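Local coordinates for protein 6-carboxyhexanoate--coa ligase (Bacillus subtilis, PDB 5FLG) that is a ligase of the 6-carboxyhexanoate--CoA ligase family that binds phosphoaminophosphonic acid-adenylate ester, pimelic acid and magnesium ions, at residues 11-16 / 27-32; 53-58 / 195-200. All coordinates share one frame; numbering follows the deposited sequence.

Overall arrangement
From the N terminus, strands 8-17 and 26-36 form a beta hairpin, and contact 1 (11-16 with 27-32) closes this short local loop. The chain then runs through helix 40-52 into loop 53-58 and back as strand 61-68, which pairs with the other side of strand 8-17. Contact 2 opens only after contact 1 has closed, so the two follow in series. It spans 137 residues to bring 53-58 against 195-200, joining the three-strand N-terminal part to the loop between strands 188-194 and 203-207 of the larger mixed sheet. The contacts meet where Arg-56 NH2 probably hydrogen-bonds His-27 O at 2.9 Å, and both touch phosphoaminophosphonic acid-adenylate ester.

Contact 1. Residues 11-16 / 27-32; sequences VRMRAS and HISGGE. With ANP (phosphoaminophosphonic acid-adenylate ester), chain D.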
ATOM      1  N   VAL A  11       4.992   7.855  -4.581  1.00 27.07           N
ATOM      2  CA  VAL A  11       5.074   6.422  -4.232  1.00 25.14           C
ATOM      3  C   VAL A  11       5.641   6.325  -2.846  1.00 24.47           C
ATOM      4  O   VAL A  11       6.741   6.835  -2.585  1.00 27.72           O
ATOM      5  CB  VAL A  11       5.971   5.605  -5.194  1.00 24.60           C
ATOM      6  CG1 VAL A  11       5.776   4.118  -4.939  1.00 27.66           C
ATOM      7  CG2 VAL A  11       5.639   5.890  -6.645  1.00 26.27           C
ATOM      8  N   ARG A  12       4.851   5.757  -1.933  1.00 25.68           N
ATOM      9  CA  ARG A  12       5.205   5.721  -0.528  1.00 26.53           C
ATOM     10  C   ARG A  12       5.184   4.304   0.007  1.00 24.66           C
ATOM     11  O   ARG A  12       4.427   3.453  -0.484  1.00 26.82           O
ATOM     12  CB  ARG A  12       4.214   6.563   0.301  1.00 29.84           C
ATOM     13  CG  ARG A  12       4.362   8.055   0.063  1.00 34.97           C
ATOM     14  CD  ARG A  12       3.388   8.844   0.937  1.00 38.14           C
ATOM     15  NE  ARG A  12       2.006   8.612   0.528  1.00 46.22           N
ATOM     16  CZ  ARG A  12       0.944   8.897   1.277  1.00 51.54           C
ATOM     17  NH1 ARG A  12       1.096   9.225   2.550  1.00 51.56           N
ATOM     18  NH2 ARG A  12      -0.269   8.813   0.763  1.00 52.14           N
ATOM     19  N   MET A  13       5.998   4.083   1.033  1.00 24.54           N
ATOM     20  CA  MET A  13       6.149   2.783   1.635  1.00 30.34           C
ATOM     21  C   MET A  13       6.332   2.978   3.126  1.00 27.34           C
ATOM     22  O   MET A  13       7.125   3.792   3.554  1.00 27.37           O
ATOM     23  CB  MET A  13       7.380   2.038   1.069  1.00 26.87           C
ATOM     24  CG  MET A  13       7.658   0.676   1.722  1.00 30.40           C
ATOM     25  SD  MET A  13       8.747   0.710   3.182  1.00 30.70           S
ATOM     26  CE  MET A  13      10.285   1.256   2.486  1.00 33.98           C
ATOM     27  N   ARG A  14       5.784   2.053   3.895  1.00 28.35           N
ATOM     28  CA  ARG A  14       6.225   1.897   5.236  1.00 30.52           C
ATOM     29  C   ARG A  14       6.196   0.436   5.652  1.00 29.10           C
ATOM     30  O   ARG A  14       5.426  -0.378   5.121  1.00 25.23           O
ATOM     31  CB  ARG A  14       5.326   2.732   6.143  1.00 34.56           C
ATOM     32  CG  ARG A  14       3.887   2.320   6.065  1.00 41.83           C
ATOM     33  CD  ARG A  14       3.037   3.414   6.695  1.00 50.25           C
ATOM     34  NE  ARG A  14       1.658   3.007   6.928  1.00 57.62           N
ATOM     35  CZ  ARG A  14       0.610   3.797   6.715  1.00 75.99           C
ATOM     36  NH1 ARG A  14       0.764   5.012   6.183  1.00 77.38           N
ATOM     37  NH2 ARG A  14      -0.608   3.350   6.989  1.00 78.28           N
ATOM     38  N   ALA A  15       7.012   0.127   6.646  1.00 25.04           N
ATOM     39  CA  ALA A  15       7.172  -1.248   7.057  1.00 30.91           C
ATOM     40  C   ALA A  15       7.400  -1.293   8.549  1.00 28.51           C
ATOM     41  O   ALA A  15       8.077  -0.431   9.110  1.00 31.31           O
ATOM     42  CB  ALA A  15       8.342  -1.909   6.315  1.00 25.15           C
ATOM     43  N   SER A  16       6.920  -2.365   9.165  1.00 29.99           N
ATOM     44  CA  SER A  16       7.062  -2.541  10.587  1.00 28.44           C
ATOM     45  C   SER A  16       7.140  -4.008  10.968  1.00 31.55           C
ATOM     46  O   SER A  16       6.881  -4.873  10.152  1.00 29.95           O
ATOM     47  CB  SER A  16       5.878  -1.882  11.304  1.00 30.29           C
ATOM     48  OG  SER A  16       4.667  -2.413  10.824  1.00 32.01           O
ATOM     49  N   HIS A  27       8.554   0.390  13.988  1.00 36.01           N
ATOM     50  CA  HIS A  27       8.856   1.008  12.693  1.00 36.17           C
ATOM     51  C   HIS A  27      10.161   0.447  12.151  1.00 30.58           C
ATOM     52  O   HIS A  27      11.180   0.492  12.821  1.00 32.71           O
ATOM     53  CB  HIS A  27       8.995   2.542  12.872  1.00 33.24           C
ATOM     54  CG  HIS A  27       9.459   3.260  11.637  1.00 32.67           C
ATOM     55  ND1 HIS A  27       8.695   3.344  10.498  1.00 34.50           N
ATOM     56  CD2 HIS A  27      10.616   3.908  11.355  1.00 37.06           C
ATOM     57  CE1 HIS A  27       9.367   3.984   9.557  1.00 33.13           C
ATOM     58  NE2 HIS A  27      10.529   4.354  10.057  1.00 32.60           N
ATOM     59  N   ILE A  28      10.140  -0.122  10.965  1.00 30.84           N
ATOM     60  CA  ILE A  28      11.392  -0.633  10.394  1.00 31.86           C
ATOM     61  C   ILE A  28      11.934   0.345   9.355  1.00 33.89           C
ATOM     62  O   ILE A  28      13.078   0.844   9.456  1.00 35.19           O
ATOM     63  CB  ILE A  28      11.196  -1.993   9.688  1.00 33.75           C
ATOM     64  CG1 ILE A  28      10.800  -3.091  10.677  1.00 32.04           C
ATOM     65  CG2 ILE A  28      12.474  -2.378   8.959  1.00 36.49           C
ATOM     66  CD1 ILE A  28      11.915  -3.461  11.620  1.00 36.62           C
ATOM     67  N   SER A  29      11.094   0.642   8.376  1.00 30.84           N
ATOM     68  CA  SER A  29      11.496   1.476   7.256  1.00 33.46           C
ATOM     69  C   SER A  29      10.342   2.323   6.715  1.00 27.94           C
ATOM     70  O   SER A  29       9.179   1.950   6.810  1.00 29.15           O
ATOM     71  CB  SER A  29      12.047   0.610   6.132  1.00 33.71           C
ATOM     72  OG  SER A  29      12.576   1.414   5.100  1.00 32.22           O
ATOM     73  N   GLY A  30      10.688   3.466   6.132  1.00 29.10           N
ATOM     74  CA  GLY A  30       9.735   4.288   5.401  1.00 28.78           C
ATOM     75  C   GLY A  30      10.423   4.885   4.189  1.00 25.45           C
ATOM     76  O   GLY A  30      11.603   5.149   4.214  1.00 27.72           O
ATOM     77  N   GLY A  31       9.696   5.090   3.109  1.00 25.65           N
ATOM     78  CA  GLY A  31      10.270   5.793   1.982  1.00 28.94           C
ATOM     79  C   GLY A  31       9.253   6.607   1.227  1.00 27.30           C
ATOM     80  O   GLY A  31       8.054   6.300   1.225  1.00 27.28           O
ATOM     81  N   GLU A  32       9.742   7.587   0.476  1.00 26.49           N
ATOM     82  CA  GLU A  32       8.857   8.333  -0.389  1.00 28.29           C
ATOM     83  C   GLU A  32       9.541   8.779  -1.642  1.00 23.01           C
ATOM     84  O   GLU A  32      10.693   9.098  -1.622  1.00 29.63           O
ATOM     85  CB  GLU A  32       8.275   9.547   0.384  1.00 29.21           C
ATOM     86  CG  GLU A  32       9.262  10.174   1.331  1.00 31.38           C
ATOM     87  CD  GLU A  32       9.326   9.477   2.673  1.00 33.74           C
ATOM     88  OE1 GLU A  32       8.256   9.180   3.250  1.00 36.88           O
ATOM     89  OE2 GLU A  32      10.453   9.343   3.211  1.00 30.82           O
TER
HETATM   90  PG  ANP D 702      14.870   4.140   6.289  1.00 34.61           P
HETATM   91  O1G ANP D 702      14.428   2.886   5.587  1.00 32.91           O
HETATM   92  O2G ANP D 702      15.988   3.889   7.263  1.00 36.24           O
HETATM   93  O3G ANP D 702      15.165   5.312   5.409  1.00 29.62           O
HETATM   94  PB  ANP D 702      13.218   6.177   7.687  1.00 29.51           P
HETATM   95  O1B ANP D 702      13.283   7.018   6.462  1.00 25.35           O
HETATM   96  O2B ANP D 702      12.017   6.068   8.551  1.00 29.38           O
HETATM   97  N3B ANP D 702      13.496   4.534   7.227  1.00 27.99           N
HETATM   98  PA  ANP D 702      15.756   7.402   8.272  1.00 34.05           P
HETATM   99  O1A ANP D 702      16.952   6.897   8.937  1.00 28.96           O
HETATM  100  O2A ANP D 702      15.716   7.735   6.808  1.00 32.00           O
HETATM  101  O3A ANP D 702      14.468   6.518   8.658  1.00 31.40           O
HETATM  102  O5' ANP D 702      15.381   8.772   9.114  1.00 27.61           O
HETATM  103  C5' ANP D 702      15.687   8.877  10.476  1.00 29.63           C
HETATM  104  C4' ANP D 702      14.482   9.452  11.225  1.00 29.70           C
HETATM  105  O4' ANP D 702      14.120  10.702  10.624  1.00 29.85           O
HETATM  106  C3' ANP D 702      13.263   8.548  11.129  1.00 29.55           C
HETATM  107  O3' ANP D 702      13.189   7.652  12.231  1.00 33.47           O
HETATM  108  C2' ANP D 702      12.125   9.523  11.205  1.00 30.57           C
HETATM  109  O2' ANP D 702      11.925   9.886  12.572  1.00 26.08           O
HETATM  110  C1' ANP D 702      12.695  10.704  10.471  1.00 30.02           C
HETATM  111  N9  ANP D 702      12.270  10.636   9.069  1.00 32.14           N
HETATM  112  C8  ANP D 702      12.734   9.795   8.077  1.00 37.16           C
HETATM  113  N7  ANP D 702      12.147  10.102   6.896  1.00 34.41           N
HETATM  114  C5  ANP D 702      11.268  11.121   7.146  1.00 27.81           C
HETATM  115  C6  ANP D 702      10.286  11.909   6.384  1.00 31.13           C
HETATM  116  N6  ANP D 702      10.059  11.690   5.085  1.00 35.14           N
HETATM  117  N1  ANP D 702       9.599  12.884   7.019  1.00 27.74           N
HETATM  118  C2  ANP D 702       9.770  13.112   8.326  1.00 26.06           C
HETATM  119  N3  ANP D 702      10.687  12.498   9.092  1.00 27.49           N
HETATM  120  C4  ANP D 702      11.357  11.441   8.574  1.00 28.03           C
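Met-13 and Gly-31 form a hydrogen-bonded antiparallel pair in a beta hairpin whose strands run at 170° to each other. Met-13 N gives its hydrogen to Gly-31 O at 3.0 Å, and Gly-31 N returns one to Met-13 O at 2.9 Å. Nearer the turn the register slips by one residue in a classic beta bulge. Ala-15 O there takes two hydrogen bonds, from Ile-28 N at 2.8 Å and a longer one from Ser-29 N at 3.3 Å, both from the same face of its carbonyl plane.

The Met-13 side chain shows how the sheet face bearing Ala-15 and Ser-29 is packed. From CB, CG stands anti to the backbone N (chi1 177°), and bends at the next two torsions fold the chain toward strand 26-36. SD then lies 3.9 Å from Ser-29 O. The terminal CE reaches Ser-29 OG at 3.5 Å and sits 3.9 Å from Gly-31 N. Leu-47 of helix 40-52, with Met-62 and Ile-64 of strand 61-68, packs against the same side chain.

Strand 26-36 also lines the pocket of phosphoaminophosphonic acid-adenylate ester. Glu-32 OE2, which forms a salt bridge with Arg-146, takes a weak hydrogen bond from N6 of that ligand. At the ring edge of His-27, NE2 donates to O2B of the same ligand, 2.7 Å away and in the ring plane.

Contact 2. Residues 53-58 / 195-200; sequences SHSRGK and SDDPDY. With MG (magnesium ion), chain F; ANP (phosphoaminophosphonic acid-adenylate ester), chain D; PML (pimelic acid), chain C.
This is a polar loop-to-loop contact in which His-54, Ser-55 and Arg-56, after helix 40-52, meet Asp-196 to Asp-199, after strand 188-194. Type I turns, from His-54 to Gly-57 and from Asp-197 to Tyr-200, shape the two loops.

Two hydrogen bonds join them. Ser-55 OG donates to Asp-199 OD1 at 2.9 Å, coming from above the carboxylate plane, while also touching Pro-198 CD. Arg-56 NH1, at the guanidinium edge, donates to Asp-196 O at 2.9 Å from above the carbonyl plane. The Arg-56 chain bends at chi3 (56°), and the resulting position of NE puts it 3.6 Å from Asp-196 OD2. That oxygen lies over the centre of the guanidinium face, where no N-H points at it, so the long salt bridge works through charge alone; the two planes are 22° apart.

His-54 is fixed at both ring nitrogens: ND1 accepts from Arg-56 N at 3.0 Å, in the ring plane, and NE2 donates to O2G of phosphoaminophosphonic acid-adenylate ester at 2.8 Å. Its CE1 edge lies 3.1 Å from Asp-197 OD1, the ring and carboxylate planes standing 82° apart. Asp-197 OD2 forms a salt bridge with Arg-171.

Asp-196 OD1 and Asp-197 OD1 each bind the magnesium ion at 2.2 Å, and O2G and O1A of phosphoaminophosphonic acid-adenylate ester and a water also ligate it. The result is a magnesium site in which two consecutive aspartates and oxygens of the gamma and alpha phosphates share the ion, with His-54 on one of those oxygens.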
ATOM      1  N   SER A  53      15.411  -5.393   3.464  1.00 39.74           N
ATOM      2  CA  SER A  53      16.792  -5.644   3.806  1.00 42.15           C
ATOM      3  C   SER A  53      17.247  -4.652   4.873  1.00 39.83           C
ATOM      4  O   SER A  53      18.371  -4.192   4.848  1.00 48.12           O
ATOM      5  CB  SER A  53      17.652  -5.481   2.552  1.00 41.01           C
ATOM      6  OG  SER A  53      17.546  -4.144   2.088  1.00 53.34           O
ATOM      7  N   HIS A  54      16.357  -4.242   5.763  1.00 36.84           N
ATOM      8  CA  HIS A  54      16.695  -3.161   6.670  1.00 36.24           C
ATOM      9  C   HIS A  54      17.475  -3.691   7.874  1.00 37.80           C
ATOM     10  O   HIS A  54      17.122  -4.711   8.446  1.00 33.97           O
ATOM     11  CB  HIS A  54      15.447  -2.415   7.122  1.00 34.32           C
ATOM     12  CG  HIS A  54      15.714  -1.005   7.533  1.00 35.19           C
ATOM     13  ND1 HIS A  54      16.465  -0.698   8.646  1.00 38.02           N
ATOM     14  CD2 HIS A  54      15.539   0.160   6.872  1.00 34.27           C
ATOM     15  CE1 HIS A  54      16.611   0.612   8.724  1.00 39.38           C
ATOM     16  NE2 HIS A  54      16.090   1.152   7.638  1.00 35.72           N
ATOM     17  N   SER A  55      18.464  -2.921   8.318  1.00 35.76           N
ATOM     18  CA  SER A  55      19.253  -3.257   9.497  1.00 37.36           C
ATOM     19  C   SER A  55      18.447  -3.218  10.803  1.00 41.73           C
ATOM     20  O   SER A  55      18.915  -3.697  11.822  1.00 42.71           O
ATOM     21  CB  SER A  55      20.424  -2.279   9.613  1.00 41.96           C
ATOM     22  OG  SER A  55      19.971  -0.946   9.906  1.00 48.19           O
ATOM     23  N   ARG A  56      17.281  -2.573  10.812  1.00 38.02           N
ATOM     24  CA  ARG A  56      16.454  -2.584  12.001  1.00 38.27           C
ATOM     25  C   ARG A  56      15.638  -3.896  12.089  1.00 40.25           C
ATOM     26  O   ARG A  56      14.904  -4.110  13.040  1.00 45.69           O
ATOM     27  CB  ARG A  56      15.538  -1.352  12.041  1.00 36.70           C
ATOM     28  CG  ARG A  56      16.294  -0.055  12.320  1.00 37.41           C
ATOM     29  CD  ARG A  56      15.465   1.207  12.121  1.00 33.68           C
ATOM     30  NE  ARG A  56      14.246   1.236  12.917  1.00 30.03           N
ATOM     31  CZ  ARG A  56      14.162   1.685  14.164  1.00 33.59           C
ATOM     32  NH1 ARG A  56      15.248   2.090  14.806  1.00 35.49           N
ATOM     33  NH2 ARG A  56      13.007   1.613  14.814  1.00 31.49           N
ATOM     34  N   GLY A  57      15.778  -4.771  11.096  1.00 42.30           N
ATOM     35  CA  GLY A  57      15.157  -6.092  11.128  1.00 41.06           C
ATOM     36  C   GLY A  57      14.187  -6.341   9.974  1.00 46.22           C
ATOM     37  O   GLY A  57      13.912  -5.458   9.147  1.00 40.84           O
ATOM     38  N   LYS A  58      13.575  -7.517   9.988  1.00 44.03           N
ATOM     39  CA  LYS A  58      12.694  -7.973   8.909  1.00 47.35           C
ATOM     40  C   LYS A  58      11.239  -7.613   9.244  1.00 42.11           C
ATOM     41  O   LYS A  58      10.759  -7.898  10.333  1.00 42.52           O
ATOM     42  CB  LYS A  58      12.847  -9.490   8.744  1.00 50.62           C
ATOM     43  CG  LYS A  58      11.630 -10.192   8.176  1.00 61.05           C
ATOM     44  CD  LYS A  58      11.706 -11.704   8.352  1.00 65.45           C
ATOM     45  CE  LYS A  58      10.313 -12.320   8.412  1.00 66.46           C
ATOM     46  NZ  LYS A  58      10.376 -13.799   8.253  1.00 67.86           N
ATOM     47  N   SER A 195      20.200   9.200  12.242  1.00 30.38           N
ATOM     48  CA  SER A 195      19.532   8.016  11.812  1.00 28.59           C
ATOM     49  C   SER A 195      19.045   7.210  12.999  1.00 26.70           C
ATOM     50  O   SER A 195      19.731   7.117  14.015  1.00 27.19           O
ATOM     51  CB  SER A 195      20.504   7.128  10.973  1.00 34.55           C
ATOM     52  OG  SER A 195      19.759   6.077  10.378  1.00 35.47           O
ATOM     53  N   ASP A 196      17.951   6.489  12.815  1.00 26.85           N
ATOM     54  CA  ASP A 196      17.572   5.429  13.751  1.00 30.57           C
ATOM     55  C   ASP A 196      18.113   4.043  13.280  1.00 27.57           C
ATOM     56  O   ASP A 196      17.818   3.034  13.907  1.00 30.25           O
ATOM     57  CB  ASP A 196      16.053   5.355  13.926  1.00 33.98           C
ATOM     58  CG  ASP A 196      15.307   5.198  12.580  1.00 42.57           C
ATOM     59  OD1 ASP A 196      15.932   5.437  11.518  1.00 46.54           O
ATOM     60  OD2 ASP A 196      14.104   4.834  12.583  1.00 47.49           O
ATOM     61  N   ASP A 197      19.005   4.023  12.304  1.00 26.78           N
ATOM     62  CA  ASP A 197      19.676   2.744  11.914  1.00 33.37           C
ATOM     63  C   ASP A 197      20.869   2.423  12.852  1.00 36.94           C
ATOM     64  O   ASP A 197      21.701   3.286  13.112  1.00 33.48           O
ATOM     65  CB  ASP A 197      20.213   2.840  10.495  1.00 33.65           C
ATOM     66  CG  ASP A 197      19.131   3.115   9.440  1.00 39.77           C
ATOM     67  OD1 ASP A 197      17.910   3.188   9.738  1.00 41.39           O
ATOM     68  OD2 ASP A 197      19.536   3.359   8.284  1.00 48.29           O
ATOM     69  N   PRO A 198      21.066   1.135  13.205  1.00 41.90           N
ATOM     70  CA  PRO A 198      22.176   0.823  14.104  1.00 39.19           C
ATOM     71  C   PRO A 198      23.539   0.956  13.433  1.00 34.96           C
ATOM     72  O   PRO A 198      24.558   1.042  14.103  1.00 37.21           O
ATOM     73  CB  PRO A 198      21.895  -0.630  14.526  1.00 37.56           C
ATOM     74  CG  PRO A 198      21.020  -1.177  13.457  1.00 42.24           C
ATOM     75  CD  PRO A 198      20.165  -0.018  13.019  1.00 39.32           C
ATOM     76  N   ASP A 199      23.560   1.077  12.125  1.00 35.61           N
ATOM     77  CA  ASP A 199      24.815   0.915  11.398  1.00 39.10           C
ATOM     78  C   ASP A 199      25.115   2.180  10.609  1.00 40.52           C
ATOM     79  O   ASP A 199      25.939   2.156   9.698  1.00 37.17           O
ATOM     80  CB  ASP A 199      24.736  -0.278  10.457  1.00 42.04           C
ATOM     81  CG  ASP A 199      23.476  -0.249   9.595  1.00 49.87           C
ATOM     82  OD1 ASP A 199      22.502   0.514   9.892  1.00 50.10           O
ATOM     83  OD2 ASP A 199      23.484  -0.960   8.581  1.00 49.75           O
ATOM     84  N   TYR A 200      24.560   3.312  11.052  1.00 32.93           N
ATOM     85  CA  TYR A 200      24.876   4.593  10.407  1.00 33.57           C
ATOM     86  C   TYR A 200      24.811   5.757  11.382  1.00 34.38           C
ATOM     87  O   TYR A 200      23.749   6.024  11.977  1.00 32.74           O
ATOM     88  CB  TYR A 200      23.916   4.821   9.259  1.00 33.70           C
ATOM     89  CG  TYR A 200      24.398   5.849   8.286  1.00 37.13           C
ATOM     90  CD1 TYR A 200      25.353   5.531   7.323  1.00 33.54           C
ATOM     91  CD2 TYR A 200      23.969   7.180   8.385  1.00 34.60           C
ATOM     92  CE1 TYR A 200      25.798   6.477   6.415  1.00 32.36           C
ATOM     93  CE2 TYR A 200      24.472   8.152   7.538  1.00 34.97           C
ATOM     94  CZ  TYR A 200      25.378   7.807   6.558  1.00 35.34           C
ATOM     95  OH  TYR A 200      25.789   8.756   5.659  1.00 33.93           O
TER
HETATM   96 MG    MG F 704      16.133   4.519   9.480  1.00 45.34          MG
HETATM   97  PG  ANP D 702      14.870   4.140   6.289  1.00 34.61           P
HETATM   98  O1G ANP D 702      14.428   2.886   5.587  1.00 32.91           O
HETATM   99  O2G ANP D 702      15.988   3.889   7.263  1.00 36.24           O
HETATM  100  O3G ANP D 702      15.165   5.312   5.409  1.00 29.62           O
HETATM  101  PB  ANP D 702      13.218   6.177   7.687  1.00 29.51           P
HETATM  102  O1B ANP D 702      13.283   7.018   6.462  1.00 25.35           O
HETATM  103  O2B ANP D 702      12.017   6.068   8.551  1.00 29.38           O
HETATM  104  N3B ANP D 702      13.496   4.534   7.227  1.00 27.99           N
HETATM  105  PA  ANP D 702      15.756   7.402   8.272  1.00 34.05           P
HETATM  106  O1A ANP D 702      16.952   6.897   8.937  1.00 28.96           O
HETATM  107  O2A ANP D 702      15.716   7.735   6.808  1.00 32.00           O
HETATM  108  O3A ANP D 702      14.468   6.518   8.658  1.00 31.40           O
HETATM  109  O5' ANP D 702      15.381   8.772   9.114  1.00 27.61           O
HETATM  110  C5' ANP D 702      15.687   8.877  10.476  1.00 29.63           C
HETATM  111  C4' ANP D 702      14.482   9.452  11.225  1.00 29.70           C
HETATM  112  O4' ANP D 702      14.120  10.702  10.624  1.00 29.85           O
HETATM  113  C3' ANP D 702      13.263   8.548  11.129  1.00 29.55           C
HETATM  114  O3' ANP D 702      13.189   7.652  12.231  1.00 33.47           O
HETATM  115  C2' ANP D 702      12.125   9.523  11.205  1.00 30.57           C
HETATM  116  O2' ANP D 702      11.925   9.886  12.572  1.00 26.08           O
HETATM  117  C1' ANP D 702      12.695  10.704  10.471  1.00 30.02           C
HETATM  118  N9  ANP D 702      12.270  10.636   9.069  1.00 32.14           N
HETATM  119  C8  ANP D 702      12.734   9.795   8.077  1.00 37.16           C
HETATM  120  N7  ANP D 702      12.147  10.102   6.896  1.00 34.41           N
HETATM  121  C5  ANP D 702      11.268  11.121   7.146  1.00 27.81           C
HETATM  122  C6  ANP D 702      10.286  11.909   6.384  1.00 31.13           C
HETATM  123  N6  ANP D 702      10.059  11.690   5.085  1.00 35.14           N
HETATM  124  N1  ANP D 702       9.599  12.884   7.019  1.00 27.74           N
HETATM  125  C2  ANP D 702       9.770  13.112   8.326  1.00 26.06           C
HETATM  126  N3  ANP D 702      10.687  12.498   9.092  1.00 27.49           N
HETATM  127  C4  ANP D 702      11.357  11.441   8.574  1.00 28.03           C
HETATM  128  C1  PML C 701      24.081  12.012   5.450  1.00 47.65           C
HETATM  129  O11 PML C 701      24.296  13.172   4.969  1.00 33.44           O
HETATM  130  O12 PML C 701      24.944  11.076   5.304  1.00 38.63           O
HETATM  131  C2  PML C 701      22.987  11.909   6.530  1.00 40.91           C
HETATM  132  C3  PML C 701      21.885  10.883   6.317  1.00 43.59           C
HETATM  133  C4  PML C 701      21.323  10.300   7.626  1.00 36.86           C
HETATM  134  C5  PML C 701      19.811  10.342   7.747  1.00 47.91           C
HETATM  135  C6  PML C 701      19.171   9.022   8.169  1.00 46.34           C
HETATM  136  C7  PML C 701      19.470   7.893   7.181  1.00 53.70           C
HETATM  137  O71 PML C 701      19.119   8.022   5.984  1.00 55.69           O
HETATM  138  O72 PML C 701      19.952   6.815   7.611  1.00 48.81           O
HETATM  139  O   HOH W   1      13.913   3.415   9.854  1.00 36.55           O